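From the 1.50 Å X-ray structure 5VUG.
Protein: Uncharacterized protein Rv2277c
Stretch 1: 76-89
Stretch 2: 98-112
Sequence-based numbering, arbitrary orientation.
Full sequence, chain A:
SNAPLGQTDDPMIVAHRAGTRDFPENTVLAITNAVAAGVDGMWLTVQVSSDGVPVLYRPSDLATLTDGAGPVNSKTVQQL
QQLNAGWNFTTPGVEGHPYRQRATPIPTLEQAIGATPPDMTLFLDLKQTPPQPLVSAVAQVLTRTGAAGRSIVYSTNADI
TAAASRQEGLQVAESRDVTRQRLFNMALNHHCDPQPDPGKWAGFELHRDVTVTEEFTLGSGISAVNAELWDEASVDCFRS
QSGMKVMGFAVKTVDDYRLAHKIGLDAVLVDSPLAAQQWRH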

# COMPACT_ATOMS: atom_id res chain seq x y z
N THR A 76 -34.07 5.46 -24.54
CA THR A 76 -35.13 4.62 -24.00
C THR A 76 -34.76 3.16 -24.18
O THR A 76 -33.88 2.81 -24.97
CB THR A 76 -36.42 4.88 -24.77
OG1 THR A 76 -36.23 4.46 -26.13
CG2 THR A 76 -36.78 6.35 -24.75
N VAL A 77 -35.45 2.28 -23.45
CA VAL A 77 -35.18 0.86 -23.58
C VAL A 77 -35.48 0.39 -25.00
O VAL A 77 -34.77 -0.47 -25.55
CB VAL A 77 -35.93 0.04 -22.51
CG1 VAL A 77 -37.42 0.11 -22.72
CG2 VAL A 77 -35.44 -1.41 -22.51
N GLN A 78 -36.52 0.93 -25.63
CA GLN A 78 -36.82 0.54 -27.00
C GLN A 78 -35.67 0.88 -27.93
O GLN A 78 -35.30 0.07 -28.80
CB GLN A 78 -38.12 1.20 -27.47
CG GLN A 78 -38.55 0.78 -28.87
CD GLN A 78 -39.93 1.31 -29.24
OE1 GLN A 78 -40.71 1.71 -28.38
NE2 GLN A 78 -40.24 1.31 -30.53
N GLN A 79 -35.05 2.05 -27.74
CA GLN A 79 -33.88 2.42 -28.53
C GLN A 79 -32.68 1.54 -28.23
O GLN A 79 -31.95 1.15 -29.15
CB GLN A 79 -33.55 3.89 -28.29
CG GLN A 79 -34.62 4.82 -28.82
CD GLN A 79 -34.46 6.25 -28.36
OE1 GLN A 79 -33.85 6.52 -27.32
NE2 GLN A 79 -35.00 7.18 -29.13
N LEU A 80 -32.44 1.23 -26.95
CA LEU A 80 -31.28 0.42 -26.57
C LEU A 80 -31.38 -0.98 -27.15
O LEU A 80 -30.38 -1.55 -27.58
CB LEU A 80 -31.17 0.35 -25.05
CG LEU A 80 -30.78 1.67 -24.38
CD1 LEU A 80 -31.17 1.68 -22.91
CD2 LEU A 80 -29.30 1.91 -24.55
N GLN A 81 -32.58 -1.56 -27.14
CA GLN A 81 -32.75 -2.93 -27.62
C GLN A 81 -32.61 -3.04 -29.13
O GLN A 81 -32.53 -4.17 -29.65
CB GLN A 81 -34.07 -3.51 -27.13
CG GLN A 81 -34.11 -3.78 -25.64
CD GLN A 81 -35.40 -4.45 -25.20
OE1 GLN A 81 -36.45 -3.80 -25.13
NE2 GLN A 81 -35.34 -5.74 -24.92
N GLN A 82 -32.56 -1.92 -29.85
CA GLN A 82 -32.24 -1.94 -31.26
C GLN A 82 -30.74 -1.92 -31.53
O GLN A 82 -30.33 -2.18 -32.67
CB GLN A 82 -32.92 -0.77 -31.98
CG GLN A 82 -34.43 -0.88 -32.02
CD GLN A 82 -34.89 -2.10 -32.78
OE1 GLN A 82 -35.53 -3.00 -32.23
NE2 GLN A 82 -34.57 -2.15 -34.07
N LEU A 83 -29.91 -1.63 -30.53
CA LEU A 83 -28.47 -1.56 -30.73
C LEU A 83 -27.85 -2.96 -30.68
O LEU A 83 -28.29 -3.82 -29.91
CB LEU A 83 -27.80 -0.67 -29.68
CG LEU A 83 -28.29 0.78 -29.64
CD1 LEU A 83 -27.61 1.54 -28.49
CD2 LEU A 83 -28.04 1.46 -30.98
N ASN A 84 -26.83 -3.16 -31.51
CA ASN A 84 -26.13 -4.44 -31.60
C ASN A 84 -24.92 -4.37 -30.68
O ASN A 84 -23.92 -3.72 -31.01
CB ASN A 84 -25.73 -4.68 -33.05
CG ASN A 84 -24.98 -5.99 -33.24
OD1 ASN A 84 -24.74 -6.73 -32.29
ND2 ASN A 84 -24.63 -6.28 -34.48
N ALA A 85 -25.00 -5.04 -29.52
CA ALA A 85 -23.91 -5.09 -28.54
C ALA A 85 -22.81 -6.07 -28.92
O ALA A 85 -21.89 -6.30 -28.12
CB ALA A 85 -24.47 -5.42 -27.15
N GLY A 86 -22.88 -6.67 -30.10
CA GLY A 86 -21.78 -7.44 -30.65
C GLY A 86 -20.99 -6.69 -31.69
O GLY A 86 -20.16 -7.29 -32.38
N TRP A 87 -21.23 -5.38 -31.82
CA TRP A 87 -20.70 -4.61 -32.94
C TRP A 87 -19.19 -4.68 -33.03
O TRP A 87 -18.63 -4.72 -34.13
CB TRP A 87 -21.12 -3.15 -32.77
CG TRP A 87 -20.87 -2.29 -33.96
CD1 TRP A 87 -19.89 -1.34 -34.11
CD2 TRP A 87 -21.62 -2.28 -35.17
NE1 TRP A 87 -19.99 -0.74 -35.34
CE2 TRP A 87 -21.05 -1.30 -36.01
CE3 TRP A 87 -22.72 -3.01 -35.63
CZ2 TRP A 87 -21.55 -1.03 -37.28
CZ3 TRP A 87 -23.21 -2.73 -36.89
CH2 TRP A 87 -22.62 -1.76 -37.70
N ASN A 88 -18.50 -4.69 -31.88
CA ASN A 88 -17.05 -4.62 -31.83
C ASN A 88 -16.39 -5.89 -31.31
O ASN A 88 -15.17 -5.91 -31.10
CB ASN A 88 -16.61 -3.40 -31.02
CG ASN A 88 -16.88 -2.10 -31.76
OD1 ASN A 88 -16.79 -2.06 -32.99
ND2 ASN A 88 -17.23 -1.05 -31.02
N PHE A 89 -17.17 -6.95 -31.11
CA PHE A 89 -16.60 -8.20 -30.61
C PHE A 89 -15.66 -8.79 -31.66
O PHE A 89 -15.98 -8.86 -32.85
CB PHE A 89 -17.72 -9.19 -30.30
CG PHE A 89 -17.22 -10.52 -29.79
CD1 PHE A 89 -17.05 -10.74 -28.43
CD2 PHE A 89 -16.93 -11.56 -30.67
CE1 PHE A 89 -16.60 -11.96 -27.96
CE2 PHE A 89 -16.48 -12.77 -30.20
CZ PHE A 89 -16.32 -12.97 -28.84
N PRO A 98 -17.59 -10.79 -36.21
CA PRO A 98 -18.57 -11.80 -36.64
C PRO A 98 -20.00 -11.52 -36.23
O PRO A 98 -20.92 -12.11 -36.81
CB PRO A 98 -18.04 -13.10 -36.03
CG PRO A 98 -17.18 -12.66 -34.88
CD PRO A 98 -16.57 -11.35 -35.31
N TYR A 99 -20.24 -10.64 -35.25
CA TYR A 99 -21.60 -10.36 -34.82
C TYR A 99 -22.19 -9.09 -35.42
O TYR A 99 -23.33 -8.74 -35.11
CB TYR A 99 -21.72 -10.39 -33.29
CG TYR A 99 -21.43 -11.77 -32.74
CD1 TYR A 99 -22.42 -12.75 -32.74
CD2 TYR A 99 -20.17 -12.11 -32.26
CE1 TYR A 99 -22.16 -14.03 -32.26
CE2 TYR A 99 -19.90 -13.38 -31.78
CZ TYR A 99 -20.90 -14.34 -31.78
OH TYR A 99 -20.65 -15.61 -31.31
N ARG A 100 -21.45 -8.40 -36.30
CA ARG A 100 -22.08 -7.31 -37.05
C ARG A 100 -23.16 -7.83 -37.98
O ARG A 100 -24.11 -7.09 -38.30
CB ARG A 100 -21.04 -6.53 -37.85
CG ARG A 100 -20.16 -5.73 -36.96
CD ARG A 100 -19.53 -4.55 -37.66
NE ARG A 100 -18.67 -3.89 -36.70
CZ ARG A 100 -17.74 -3.00 -36.98
NH1 ARG A 100 -17.52 -2.62 -38.24
NH2 ARG A 100 -17.03 -2.48 -35.99
N GLN A 101 -23.05 -9.07 -38.43
CA GLN A 101 -24.04 -9.67 -39.31
C GLN A 101 -25.00 -10.60 -38.58
O GLN A 101 -25.96 -11.08 -39.19
CB GLN A 101 -23.35 -10.42 -40.45
CG GLN A 101 -21.94 -9.93 -40.77
CD GLN A 101 -21.88 -8.46 -41.15
OE1 GLN A 101 -22.88 -7.86 -41.55
NE2 GLN A 101 -20.70 -7.86 -41.02
N ARG A 102 -24.76 -10.87 -37.28
CA ARG A 102 -25.64 -11.71 -36.46
C ARG A 102 -25.76 -10.98 -35.12
O ARG A 102 -25.07 -11.32 -34.16
CB ARG A 102 -25.09 -13.12 -36.29
CG ARG A 102 -26.01 -14.07 -35.50
CD ARG A 102 -25.50 -14.34 -34.08
NE ARG A 102 -26.38 -15.24 -33.33
CZ ARG A 102 -27.21 -14.85 -32.36
NH1 ARG A 102 -27.29 -13.57 -32.01
NH2 ARG A 102 -27.97 -15.75 -31.74
N ALA A 103 -26.65 -9.99 -35.07
CA ALA A 103 -26.67 -9.06 -33.95
C ALA A 103 -26.98 -9.76 -32.63
O ALA A 103 -27.81 -10.67 -32.56
CB ALA A 103 -27.70 -7.96 -34.19
N THR A 104 -26.28 -9.33 -31.58
CA THR A 104 -26.58 -9.68 -30.20
C THR A 104 -27.01 -8.39 -29.50
O THR A 104 -26.15 -7.59 -29.10
CB THR A 104 -25.35 -10.28 -29.51
OG1 THR A 104 -24.23 -9.38 -29.65
CG2 THR A 104 -24.97 -11.62 -30.13
N PRO A 105 -28.31 -8.12 -29.36
CA PRO A 105 -28.75 -6.81 -28.88
C PRO A 105 -28.50 -6.63 -27.39
O PRO A 105 -28.28 -7.59 -26.64
CB PRO A 105 -30.25 -6.80 -29.17
CG PRO A 105 -30.64 -8.23 -29.27
CD PRO A 105 -29.43 -8.97 -29.78
N ILE A 106 -28.57 -5.38 -26.95
CA ILE A 106 -28.60 -5.10 -25.51
C ILE A 106 -29.85 -5.72 -24.91
O ILE A 106 -30.96 -5.41 -25.35
CB ILE A 106 -28.59 -3.59 -25.22
CG1 ILE A 106 -27.28 -2.94 -25.69
CG2 ILE A 106 -28.85 -3.32 -23.73
CD1 ILE A 106 -27.28 -1.42 -25.55
N PRO A 107 -29.72 -6.58 -23.88
CA PRO A 107 -30.90 -7.16 -23.23
C PRO A 107 -31.32 -6.38 -21.99
O PRO A 107 -30.50 -5.70 -21.36
CB PRO A 107 -30.41 -8.55 -22.83
CG PRO A 107 -28.93 -8.27 -22.43
CD PRO A 107 -28.46 -7.16 -23.36
N THR A 108 -32.58 -6.50 -21.60
CA THR A 108 -32.96 -5.97 -20.30
C THR A 108 -32.47 -6.92 -19.21
O THR A 108 -32.20 -8.10 -19.45
CB THR A 108 -34.49 -5.85 -20.17
OG1 THR A 108 -35.10 -7.15 -20.28
CG2 THR A 108 -35.06 -4.90 -21.23
N LEU A 109 -32.33 -6.38 -17.99
CA LEU A 109 -32.03 -7.23 -16.85
C LEU A 109 -33.08 -8.32 -16.70
O LEU A 109 -32.75 -9.48 -16.41
CB LEU A 109 -31.93 -6.40 -15.57
CG LEU A 109 -31.76 -7.19 -14.27
CD1 LEU A 109 -30.45 -7.98 -14.25
CD2 LEU A 109 -31.83 -6.23 -13.09
N GLU A 110 -34.34 -7.97 -16.94
CA GLU A 110 -35.43 -8.94 -16.82
C GLU A 110 -35.25 -10.09 -17.82
O GLU A 110 -35.43 -11.27 -17.46
CB GLU A 110 -36.77 -8.22 -17.00
CG GLU A 110 -38.00 -9.08 -16.77
CD GLU A 110 -39.20 -8.28 -16.26
OE1 GLU A 110 -40.26 -8.91 -16.04
OE2 GLU A 110 -39.10 -7.05 -16.06
N GLN A 111 -34.89 -9.77 -19.06
CA GLN A 111 -34.60 -10.82 -20.04
C GLN A 111 -33.43 -11.69 -19.60
O GLN A 111 -33.45 -12.91 -19.77
CB GLN A 111 -34.28 -10.21 -21.41
CG GLN A 111 -35.47 -9.75 -22.22
CD GLN A 111 -35.07 -8.95 -23.45
OE1 GLN A 111 -34.17 -8.11 -23.41
NE2 GLN A 111 -35.74 -9.22 -24.57
N ALA A 112 -32.38 -11.05 -19.08
CA ALA A 112 -31.20 -11.78 -18.61
C ALA A 112 -31.56 -12.75 -17.49
O ALA A 112 -31.11 -13.90 -17.48
CB ALA A 112 -30.15 -10.79 -18.13
O HOH W 1 -32.83 -7.15 -26.46
O HOH W 2 -18.51 -8.86 -33.86

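How do the two backbones meet? They touch most intimately at a single beta bridge, where Asn 84 CA lies 4.5 Å from Pro 105 CA. Around it, Ala 85 N donates to Thr 104 O at 2.8 Å, though a bent angle of 129° makes the bond weak, and Ile 106 N reaches Leu 83 O at 3.4 Å, also weakly. Pro 105 has no amide hydrogen; its CA lies 3.2 Å from Leu 83 O in a CA-H...O contact, beside the weak bond from Ile 106 N. From the bridge residue onward, stretch 1 folds through two overlapping type I turns, Asn 84 to Trp 87 and Gly 86 to Phe 89. Water 2 ties the second turn to the other stretch, donating to Gly 86 O and Phe 89 O (both 2.7 Å from its oxygen) and accepting from Tyr 99 N at 2.8 Å.

What does the side chain of Asn 84 add to this bridge? Its amide serves the backbone on both sides of the contact. Asn 84 ND2 donates almost linearly to Tyr 99 O at 2.9 Å, while Asn 84 OD1 accepts from Thr 104 N at 3.1 Å and from Gly 86 N, in its own stretch, at 2.9 Å. Gly 86 itself leaves no room for a side chain: an ideal CB would lie 2.6 Å from Thr 104 OG1 and 2.7 Å from Tyr 99 CB, both clashes.

How does Arg 100 hold Trp 87? It combines stacking with hydrogen bonding. The guanidinium lies flat on the indole, planes at 17° and centres 3.9 Å apart, placing its charge over the five-membered ring, while Arg 100 CD makes a CH-pi contact over the six-membered ring. From this position Arg 100 NE donates to Trp 87 O at 2.7 Å and Arg 100 NH2 to Asn 88 OD1 at 3.0 Å, so the cation is engaged through both a face and its edge.

Where are the apolar contacts? Ile 106 packs against Leu 80, Leu 83 and Ala 85; its CD1 lies 4.0 Å from Leu 80 CD2, and its CG1 is 4.0 Å from Ala 85 CB. Tyr 99 directs its edge toward the face of Phe 89 in an offset arrangement, with planes at 77° and Phe 89 CD2 3.7 Å from Tyr 99 CD2. Near the helix starts, Val 77 CG2 meets Thr 108 CG2 at 3.7 Å; the hydroxyl of Thr 108 caps its own helix, accepting from Gln 111 N.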